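Local coordinates for protein sensory box/response regulator (Mycobacterium smegmatis, PDB 5YRP) that is an EAL-domain protein of the sensory box/response regulator type, whose domain holds a magnesium ion, at residues Asn51-Cys65 with Ile80-Val92. Residues are numbered along the deposited sequence; the frame is centred on the assembly and turned at random.
Sequences NLAGELGRWVLRTAC and IVLRINVSPVQLV
Ile84 points from strand 81-86 at the 52-65 part of helix 52-73 and carries much of the apolar packing. Its CD1 meets Leu61 CD1 at 3.6 Å, the two side chains crossing at about a right angle, and also rests on Ala64 CB. With CG1 anti to the carbonyl carbon (chi1 -66°), CG2 stands anti to the backbone N and meets Val60 CG1 at 4.1 Å, these side chains running past each other in opposite directions. Two residues earlier in the strand, Leu82 brings CD2 3.7 Å from Ala64 O and also against Ala64 CB, with Cys65 SG close by. Val28 and Ala26 of strand 21-29 and Val100 and Ile103 of helix 96-106 extend this apolar layer.

Past Val86 the contact becomes mixed. The extended Gln90 lays its amide against the bare backbone of Gly57, which CD, OE1 and NE2 all touch, while CG rests 3.7 Å from Gly54 O. Ser87 N donates to Gln90 OE1 (3.0 Å) from well above the carbonyl plane, which probably helps hold the amide. Near the start of the helix the Val89 and Asn51 side chains cross at about a right angle, CG1 of Val89 touching OD1 of Asn51, and Ala53 CB faces Ser87 OG.

Helix and strand run antiparallel, 166° between axes 8.7 Å apart, as the outer helix and following inner strand of the TIM-like barrel of EAL domains. Ile84 faces that helix, whereas its neighbour Asn85 belongs to the magnesium site with Glu25, Glu117 and Asp147.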
ATOM      1  N   ASN A  51     -15.847 -20.297 -12.621  1.00 99.50           N
ATOM      2  CA  ASN A  51     -16.305 -19.875 -11.291  1.00 98.69           C
ATOM      3  C   ASN A  51     -17.492 -18.914 -11.371  1.00 99.33           C
ATOM      4  O   ASN A  51     -17.865 -18.460 -12.455  1.00102.04           O
ATOM      5  CB  ASN A  51     -15.153 -19.243 -10.500  1.00 98.64           C
ATOM      6  CG  ASN A  51     -14.131 -20.266 -10.031  1.00 99.37           C
ATOM      7  OD1 ASN A  51     -13.047 -20.383 -10.601  1.00 97.99           O
ATOM      8  ND2 ASN A  51     -14.481 -21.022  -8.994  1.00 99.74           N
ATOM      9  N   LEU A  52     -18.083 -18.613 -10.218  1.00 97.33           N
ATOM     10  CA  LEU A  52     -19.275 -17.763 -10.150  1.00 94.60           C
ATOM     11  C   LEU A  52     -19.000 -16.388 -10.740  1.00 90.09           C
ATOM     12  O   LEU A  52     -19.665 -15.967 -11.685  1.00 89.36           O
ATOM     13  CB  LEU A  52     -19.753 -17.620  -8.703  1.00 98.89           C
ATOM     14  CG  LEU A  52     -20.179 -18.917  -8.006  1.00105.38           C
ATOM     15  CD1 LEU A  52     -20.432 -18.688  -6.521  1.00105.68           C
ATOM     16  CD2 LEU A  52     -21.413 -19.501  -8.677  1.00106.54           C
ATOM     17  N   ALA A  53     -18.008 -15.704 -10.182  1.00 86.34           N
ATOM     18  CA  ALA A  53     -17.598 -14.386 -10.660  1.00 84.52           C
ATOM     19  C   ALA A  53     -16.971 -14.468 -12.048  1.00 84.29           C
ATOM     20  O   ALA A  53     -17.065 -13.524 -12.832  1.00 84.39           O
ATOM     21  CB  ALA A  53     -16.619 -13.754  -9.683  1.00 84.41           C
ATOM     22  N   GLY A  54     -16.325 -15.598 -12.332  1.00 84.09           N
ATOM     23  CA  GLY A  54     -15.719 -15.855 -13.639  1.00 83.31           C
ATOM     24  C   GLY A  54     -16.728 -15.759 -14.767  1.00 82.04           C
ATOM     25  O   GLY A  54     -16.468 -15.137 -15.797  1.00 83.96           O
ATOM     26  N   GLU A  55     -17.882 -16.384 -14.561  1.00 81.06           N
ATOM     27  CA  GLU A  55     -18.993 -16.319 -15.509  1.00 80.47           C
ATOM     28  C   GLU A  55     -19.626 -14.928 -15.524  1.00 76.57           C
ATOM     29  O   GLU A  55     -19.808 -14.332 -16.589  1.00 74.93           O
ATOM     30  CB  GLU A  55     -20.055 -17.366 -15.153  1.00 82.60           C
ATOM     31  CG  GLU A  55     -19.668 -18.797 -15.501  1.00 84.49           C
ATOM     32  CD  GLU A  55     -19.956 -19.158 -16.951  1.00 86.70           C
ATOM     33  OE1 GLU A  55     -20.377 -20.309 -17.204  1.00 86.42           O
ATOM     34  OE2 GLU A  55     -19.770 -18.295 -17.839  1.00 87.35           O
ATOM     35  N   LEU A  56     -19.953 -14.430 -14.332  1.00 71.51           N
ATOM     36  CA  LEU A  56     -20.614 -13.132 -14.158  1.00 67.49           C
ATOM     37  C   LEU A  56     -19.881 -12.033 -14.910  1.00 65.70           C
ATOM     38  O   LEU A  56     -20.444 -11.379 -15.778  1.00 65.95           O
ATOM     39  CB  LEU A  56     -20.699 -12.767 -12.668  1.00 66.70           C
ATOM     40  CG  LEU A  56     -21.294 -11.401 -12.287  1.00 65.95           C
ATOM     41  CD1 LEU A  56     -22.731 -11.258 -12.766  1.00 66.47           C
ATOM     42  CD2 LEU A  56     -21.227 -11.178 -10.784  1.00 64.56           C
ATOM     43  N   GLY A  57     -18.614 -11.846 -14.573  1.00 65.42           N
ATOM     44  CA  GLY A  57     -17.810 -10.798 -15.178  1.00 66.34           C
ATOM     45  C   GLY A  57     -17.656 -10.959 -16.677  1.00 67.47           C
ATOM     46  O   GLY A  57     -17.636  -9.967 -17.410  1.00 69.55           O
ATOM     47  N   ARG A  58     -17.555 -12.202 -17.140  1.00 67.73           N
ATOM     48  CA  ARG A  58     -17.487 -12.473 -18.579  1.00 69.39           C
ATOM     49  C   ARG A  58     -18.798 -12.080 -19.268  1.00 66.84           C
ATOM     50  O   ARG A  58     -18.788 -11.574 -20.390  1.00 65.47           O
ATOM     51  CB  ARG A  58     -17.139 -13.937 -18.862  1.00 72.27           C
ATOM     52  CG  ARG A  58     -17.122 -14.268 -20.352  1.00 76.70           C
ATOM     53  CD  ARG A  58     -16.049 -15.275 -20.746  1.00 79.98           C
ATOM     54  NE  ARG A  58     -15.944 -15.385 -22.205  1.00 83.16           N
ATOM     55  CZ  ARG A  58     -14.938 -15.959 -22.866  1.00 85.57           C
ATOM     56  NH1 ARG A  58     -13.907 -16.498 -22.218  1.00 85.91           N
ATOM     57  NH2 ARG A  58     -14.959 -15.990 -24.195  1.00 86.43           N
ATOM     58  N   TRP A  59     -19.916 -12.309 -18.587  1.00 64.85           N
ATOM     59  CA  TRP A  59     -21.221 -11.848 -19.060  1.00 63.43           C
ATOM     60  C   TRP A  59     -21.277 -10.323 -19.084  1.00 63.54           C
ATOM     61  O   TRP A  59     -21.693  -9.725 -20.076  1.00 65.32           O
ATOM     62  CB  TRP A  59     -22.346 -12.395 -18.174  1.00 62.88           C
ATOM     63  CG  TRP A  59     -23.706 -11.860 -18.529  1.00 63.24           C
ATOM     64  CD1 TRP A  59     -24.583 -12.384 -19.432  1.00 63.14           C
ATOM     65  CD2 TRP A  59     -24.336 -10.692 -17.989  1.00 63.64           C
ATOM     66  NE1 TRP A  59     -25.720 -11.616 -19.489  1.00 63.26           N
ATOM     67  CE2 TRP A  59     -25.596 -10.573 -18.611  1.00 62.54           C
ATOM     68  CE3 TRP A  59     -23.957  -9.735 -17.041  1.00 63.88           C
ATOM     69  CZ2 TRP A  59     -26.481  -9.535 -18.316  1.00 62.58           C
ATOM     70  CZ3 TRP A  59     -24.837  -8.704 -16.746  1.00 64.16           C
ATOM     71  CH2 TRP A  59     -26.084  -8.611 -17.385  1.00 63.63           C
ATOM     72  N   VAL A  60     -20.867  -9.707 -17.978  1.00 63.43           N
ATOM     73  CA  VAL A  60     -20.832  -8.245 -17.851  1.00 62.02           C
ATOM     74  C   VAL A  60     -20.036  -7.624 -18.991  1.00 59.79           C
ATOM     75  O   VAL A  60     -20.520  -6.725 -19.677  1.00 57.16           O
ATOM     76  CB  VAL A  60     -20.214  -7.811 -16.504  1.00 62.15           C
ATOM     77  CG1 VAL A  60     -19.828  -6.337 -16.514  1.00 61.60           C
ATOM     78  CG2 VAL A  60     -21.178  -8.097 -15.361  1.00 62.31           C
ATOM     79  N   LEU A  61     -18.821  -8.121 -19.184  1.00 58.92           N
ATOM     80  CA  LEU A  61     -17.932  -7.627 -20.234  1.00 60.45           C
ATOM     81  C   LEU A  61     -18.634  -7.578 -21.587  1.00 61.40           C
ATOM     82  O   LEU A  61     -18.579  -6.570 -22.289  1.00 60.59           O
ATOM     83  CB  LEU A  61     -16.681  -8.503 -20.316  1.00 60.60           C
ATOM     84  CG  LEU A  61     -15.640  -8.190 -21.395  1.00 61.48           C
ATOM     85  CD1 LEU A  61     -15.261  -6.720 -21.433  1.00 61.88           C
ATOM     86  CD2 LEU A  61     -14.397  -9.033 -21.165  1.00 62.90           C
ATOM     87  N   ARG A  62     -19.303  -8.672 -21.932  1.00 63.80           N
ATOM     88  CA  ARG A  62     -20.032  -8.784 -23.197  1.00 65.72           C
ATOM     89  C   ARG A  62     -21.256  -7.854 -23.240  1.00 64.36           C
ATOM     90  O   ARG A  62     -21.491  -7.160 -24.235  1.00 63.57           O
ATOM     91  CB  ARG A  62     -20.463 -10.239 -23.424  1.00 68.73           C
ATOM     92  CG  ARG A  62     -20.962 -10.540 -24.831  1.00 72.55           C
ATOM     93  CD  ARG A  62     -21.383 -11.994 -24.978  1.00 74.01           C
ATOM     94  NE  ARG A  62     -21.735 -12.334 -26.357  1.00 74.89           N
ATOM     95  CZ  ARG A  62     -20.862 -12.543 -27.341  1.00 75.60           C
ATOM     96  NH1 ARG A  62     -19.550 -12.438 -27.132  1.00 75.81           N
ATOM     97  NH2 ARG A  62     -21.305 -12.856 -28.554  1.00 76.32           N
ATOM     98  N   THR A  63     -22.024  -7.841 -22.156  1.00 60.83           N
ATOM     99  CA  THR A  63     -23.238  -7.030 -22.075  1.00 59.74           C
ATOM    100  C   THR A  63     -22.914  -5.533 -22.024  1.00 59.55           C
ATOM    101  O   THR A  63     -23.605  -4.716 -22.639  1.00 58.25           O
ATOM    102  CB  THR A  63     -24.081  -7.414 -20.844  1.00 59.09           C
ATOM    103  OG1 THR A  63     -24.212  -8.838 -20.781  1.00 59.59           O
ATOM    104  CG2 THR A  63     -25.468  -6.791 -20.914  1.00 58.43           C
ATOM    105  N   ALA A  64     -21.866  -5.182 -21.286  1.00 60.03           N
ATOM    106  CA  ALA A  64     -21.432  -3.788 -21.165  1.00 60.24           C
ATOM    107  C   ALA A  64     -20.971  -3.262 -22.515  1.00 60.28           C
ATOM    108  O   ALA A  64     -21.396  -2.195 -22.946  1.00 61.12           O
ATOM    109  CB  ALA A  64     -20.313  -3.664 -20.143  1.00 60.04           C
ATOM    110  N   CYS A  65     -20.102  -4.028 -23.169  1.00 59.71           N
ATOM    111  CA  CYS A  65     -19.608  -3.696 -24.505  1.00 59.50           C
ATOM    112  C   CYS A  65     -20.732  -3.610 -25.531  1.00 59.06           C
ATOM    113  O   CYS A  65     -20.709  -2.759 -26.414  1.00 59.13           O
ATOM    114  CB  CYS A  65     -18.581  -4.731 -24.957  1.00 60.64           C
ATOM    115  SG  CYS A  65     -17.002  -4.633 -24.084  1.00 62.38           S
ATOM    116  N   ILE A  80     -15.675   8.250 -25.154  1.00 64.83           N
ATOM    117  CA  ILE A  80     -15.497   8.039 -23.722  1.00 62.28           C
ATOM    118  C   ILE A  80     -14.974   6.631 -23.504  1.00 60.59           C
ATOM    119  O   ILE A  80     -15.002   5.806 -24.412  1.00 59.89           O
ATOM    120  CB  ILE A  80     -16.816   8.201 -22.943  1.00 62.12           C
ATOM    121  CG1 ILE A  80     -17.860   7.189 -23.423  1.00 62.51           C
ATOM    122  CG2 ILE A  80     -17.348   9.617 -23.097  1.00 62.07           C
ATOM    123  CD1 ILE A  80     -18.980   6.954 -22.437  1.00 62.54           C
ATOM    124  N   VAL A  81     -14.510   6.359 -22.293  1.00 60.77           N
ATOM    125  CA  VAL A  81     -14.002   5.034 -21.943  1.00 60.96           C
ATOM    126  C   VAL A  81     -15.093   4.249 -21.210  1.00 59.67           C
ATOM    127  O   VAL A  81     -15.898   4.823 -20.481  1.00 58.94           O
ATOM    128  CB  VAL A  81     -12.727   5.128 -21.074  1.00 61.65           C
ATOM    129  CG1 VAL A  81     -12.164   3.745 -20.771  1.00 62.28           C
ATOM    130  CG2 VAL A  81     -11.670   5.977 -21.768  1.00 60.85           C
ATOM    131  N   LEU A  82     -15.116   2.938 -21.427  1.00 58.46           N
ATOM    132  CA  LEU A  82     -15.999   2.034 -20.693  1.00 57.59           C
ATOM    133  C   LEU A  82     -15.174   1.211 -19.705  1.00 58.59           C
ATOM    134  O   LEU A  82     -14.374   0.367 -20.110  1.00 58.31           O
ATOM    135  CB  LEU A  82     -16.739   1.107 -21.655  1.00 56.86           C
ATOM    136  CG  LEU A  82     -17.717   0.117 -21.012  1.00 56.65           C
ATOM    137  CD1 LEU A  82     -18.987   0.816 -20.551  1.00 56.43           C
ATOM    138  CD2 LEU A  82     -18.049  -0.996 -21.989  1.00 57.30           C
ATOM    139  N   ARG A  83     -15.375   1.460 -18.412  1.00 58.69           N
ATOM    140  CA  ARG A  83     -14.642   0.752 -17.367  1.00 59.14           C
ATOM    141  C   ARG A  83     -15.404  -0.475 -16.887  1.00 59.13           C
ATOM    142  O   ARG A  83     -16.567  -0.378 -16.506  1.00 58.28           O
ATOM    143  CB  ARG A  83     -14.344   1.678 -16.188  1.00 60.84           C
ATOM    144  CG  ARG A  83     -13.417   2.827 -16.548  1.00 61.88           C
ATOM    145  CD  ARG A  83     -12.641   3.372 -15.357  1.00 61.44           C
ATOM    146  NE  ARG A  83     -11.362   3.923 -15.801  1.00 62.11           N
ATOM    147  CZ  ARG A  83     -11.201   5.103 -16.399  1.00 61.85           C
ATOM    148  NH1 ARG A  83     -12.239   5.897 -16.632  1.00 62.93           N
ATOM    149  NH2 ARG A  83      -9.987   5.492 -16.769  1.00 61.85           N
ATOM    150  N   ILE A  84     -14.736  -1.625 -16.909  1.00 59.89           N
ATOM    151  CA  ILE A  84     -15.334  -2.892 -16.496  1.00 60.03           C
ATOM    152  C   ILE A  84     -14.442  -3.564 -15.469  1.00 60.49           C
ATOM    153  O   ILE A  84     -13.243  -3.713 -15.685  1.00 61.54           O
ATOM    154  CB  ILE A  84     -15.519  -3.829 -17.702  1.00 60.56           C
ATOM    155  CG1 ILE A  84     -16.553  -3.239 -18.665  1.00 60.99           C
ATOM    156  CG2 ILE A  84     -15.958  -5.219 -17.253  1.00 60.27           C
ATOM    157  CD1 ILE A  84     -16.304  -3.594 -20.108  1.00 61.10           C
ATOM    158  N   ASN A  85     -15.038  -3.975 -14.355  1.00 61.50           N
ATOM    159  CA  ASN A  85     -14.303  -4.658 -13.298  1.00 60.93           C
ATOM    160  C   ASN A  85     -14.006  -6.087 -13.699  1.00 61.97           C
ATOM    161  O   ASN A  85     -14.918  -6.844 -14.024  1.00 64.90           O
ATOM    162  CB  ASN A  85     -15.094  -4.643 -11.997  1.00 60.11           C
ATOM    163  CG  ASN A  85     -15.201  -3.257 -11.406  1.00 60.21           C
ATOM    164  OD1 ASN A  85     -14.199  -2.663 -11.010  1.00 59.96           O
ATOM    165  ND2 ASN A  85     -16.416  -2.732 -11.346  1.00 60.98           N
ATOM    166  N   VAL A  86     -12.726  -6.441 -13.686  1.00 62.99           N
ATOM    167  CA  VAL A  86     -12.298  -7.797 -14.016  1.00 64.56           C
ATOM    168  C   VAL A  86     -11.843  -8.527 -12.753  1.00 67.97           C
ATOM    169  O   VAL A  86     -11.002  -8.035 -12.002  1.00 66.20           O
ATOM    170  CB  VAL A  86     -11.185  -7.791 -15.076  1.00 63.35           C
ATOM    171  CG1 VAL A  86     -10.704  -9.201 -15.369  1.00 63.67           C
ATOM    172  CG2 VAL A  86     -11.694  -7.157 -16.356  1.00 63.03           C
ATOM    173  N   SER A  87     -12.435  -9.698 -12.536  1.00 74.63           N
ATOM    174  CA  SER A  87     -12.114 -10.580 -11.414  1.00 80.11           C
ATOM    175  C   SER A  87     -10.749 -11.244 -11.635  1.00 81.00           C
ATOM    176  O   SER A  87     -10.302 -11.365 -12.778  1.00 78.89           O
ATOM    177  CB  SER A  87     -13.221 -11.642 -11.285  1.00 82.96           C
ATOM    178  OG  SER A  87     -13.112 -12.425 -10.109  1.00 86.67           O
ATOM    179  N   PRO A  88     -10.071 -11.670 -10.546  1.00 85.12           N
ATOM    180  CA  PRO A  88      -8.791 -12.374 -10.719  1.00 86.32           C
ATOM    181  C   PRO A  88      -8.913 -13.707 -11.465  1.00 86.22           C
ATOM    182  O   PRO A  88      -7.954 -14.138 -12.101  1.00 79.73           O
ATOM    183  CB  PRO A  88      -8.321 -12.610  -9.275  1.00 86.32           C
ATOM    184  CG  PRO A  88      -9.556 -12.528  -8.447  1.00 85.90           C
ATOM    185  CD  PRO A  88     -10.383 -11.473  -9.118  1.00 85.35           C
ATOM    186  N   VAL A  89     -10.088 -14.329 -11.392  1.00 89.91           N
ATOM    187  CA  VAL A  89     -10.335 -15.631 -12.022  1.00 92.15           C
ATOM    188  C   VAL A  89     -10.491 -15.491 -13.541  1.00 93.31           C
ATOM    189  O   VAL A  89      -9.973 -16.314 -14.297  1.00 95.06           O
ATOM    190  CB  VAL A  89     -11.591 -16.331 -11.444  1.00 92.05           C
ATOM    191  CG1 VAL A  89     -11.721 -17.742 -12.006  1.00 91.91           C
ATOM    192  CG2 VAL A  89     -11.540 -16.390  -9.922  1.00 92.17           C
ATOM    193  N   GLN A  90     -11.205 -14.453 -13.975  1.00 92.18           N
ATOM    194  CA  GLN A  90     -11.458 -14.223 -15.407  1.00 90.30           C
ATOM    195  C   GLN A  90     -10.140 -13.953 -16.114  1.00 87.23           C
ATOM    196  O   GLN A  90      -9.815 -14.581 -17.122  1.00 85.36           O
ATOM    197  CB  GLN A  90     -12.381 -13.023 -15.648  1.00 90.76           C
ATOM    198  CG  GLN A  90     -13.647 -12.960 -14.809  1.00 90.94           C
ATOM    199  CD  GLN A  90     -14.302 -11.594 -14.867  1.00 89.20           C
ATOM    200  OE1 GLN A  90     -14.731 -11.058 -13.843  1.00 88.01           O
ATOM    201  NE2 GLN A  90     -14.369 -11.011 -16.064  1.00 88.70           N
ATOM    202  N   LEU A  91      -9.393 -13.002 -15.564  1.00 86.08           N
ATOM    203  CA  LEU A  91      -8.032 -12.739 -15.993  1.00 87.12           C
ATOM    204  C   LEU A  91      -7.251 -13.997 -15.643  1.00 89.49           C
ATOM    205  O   LEU A  91      -7.778 -14.882 -14.971  1.00 88.18           O
ATOM    206  CB  LEU A  91      -7.475 -11.504 -15.271  1.00 87.77           C
ATOM    207  CG  LEU A  91      -6.278 -10.767 -15.892  1.00 88.59           C
ATOM    208  CD1 LEU A  91      -6.450  -9.259 -15.803  1.00 88.08           C
ATOM    209  CD2 LEU A  91      -4.958 -11.153 -15.244  1.00 90.32           C
ATOM    210  N   VAL A  92      -6.015 -14.085 -16.120  1.00 92.12           N
ATOM    211  CA  VAL A  92      -5.152 -15.271 -15.932  1.00 93.10           C
ATOM    212  C   VAL A  92      -5.868 -16.569 -16.330  1.00 93.19           C
ATOM    213  O   VAL A  92      -5.808 -17.581 -15.629  1.00 93.61           O
ATOM    214  CB  VAL A  92      -4.525 -15.389 -14.511  1.00 93.40           C
ATOM    215  CG1 VAL A  92      -3.533 -14.267 -14.266  1.00 94.44           C
ATOM    216  CG2 VAL A  92      -5.570 -15.419 -13.406  1.00 93.67           C
TER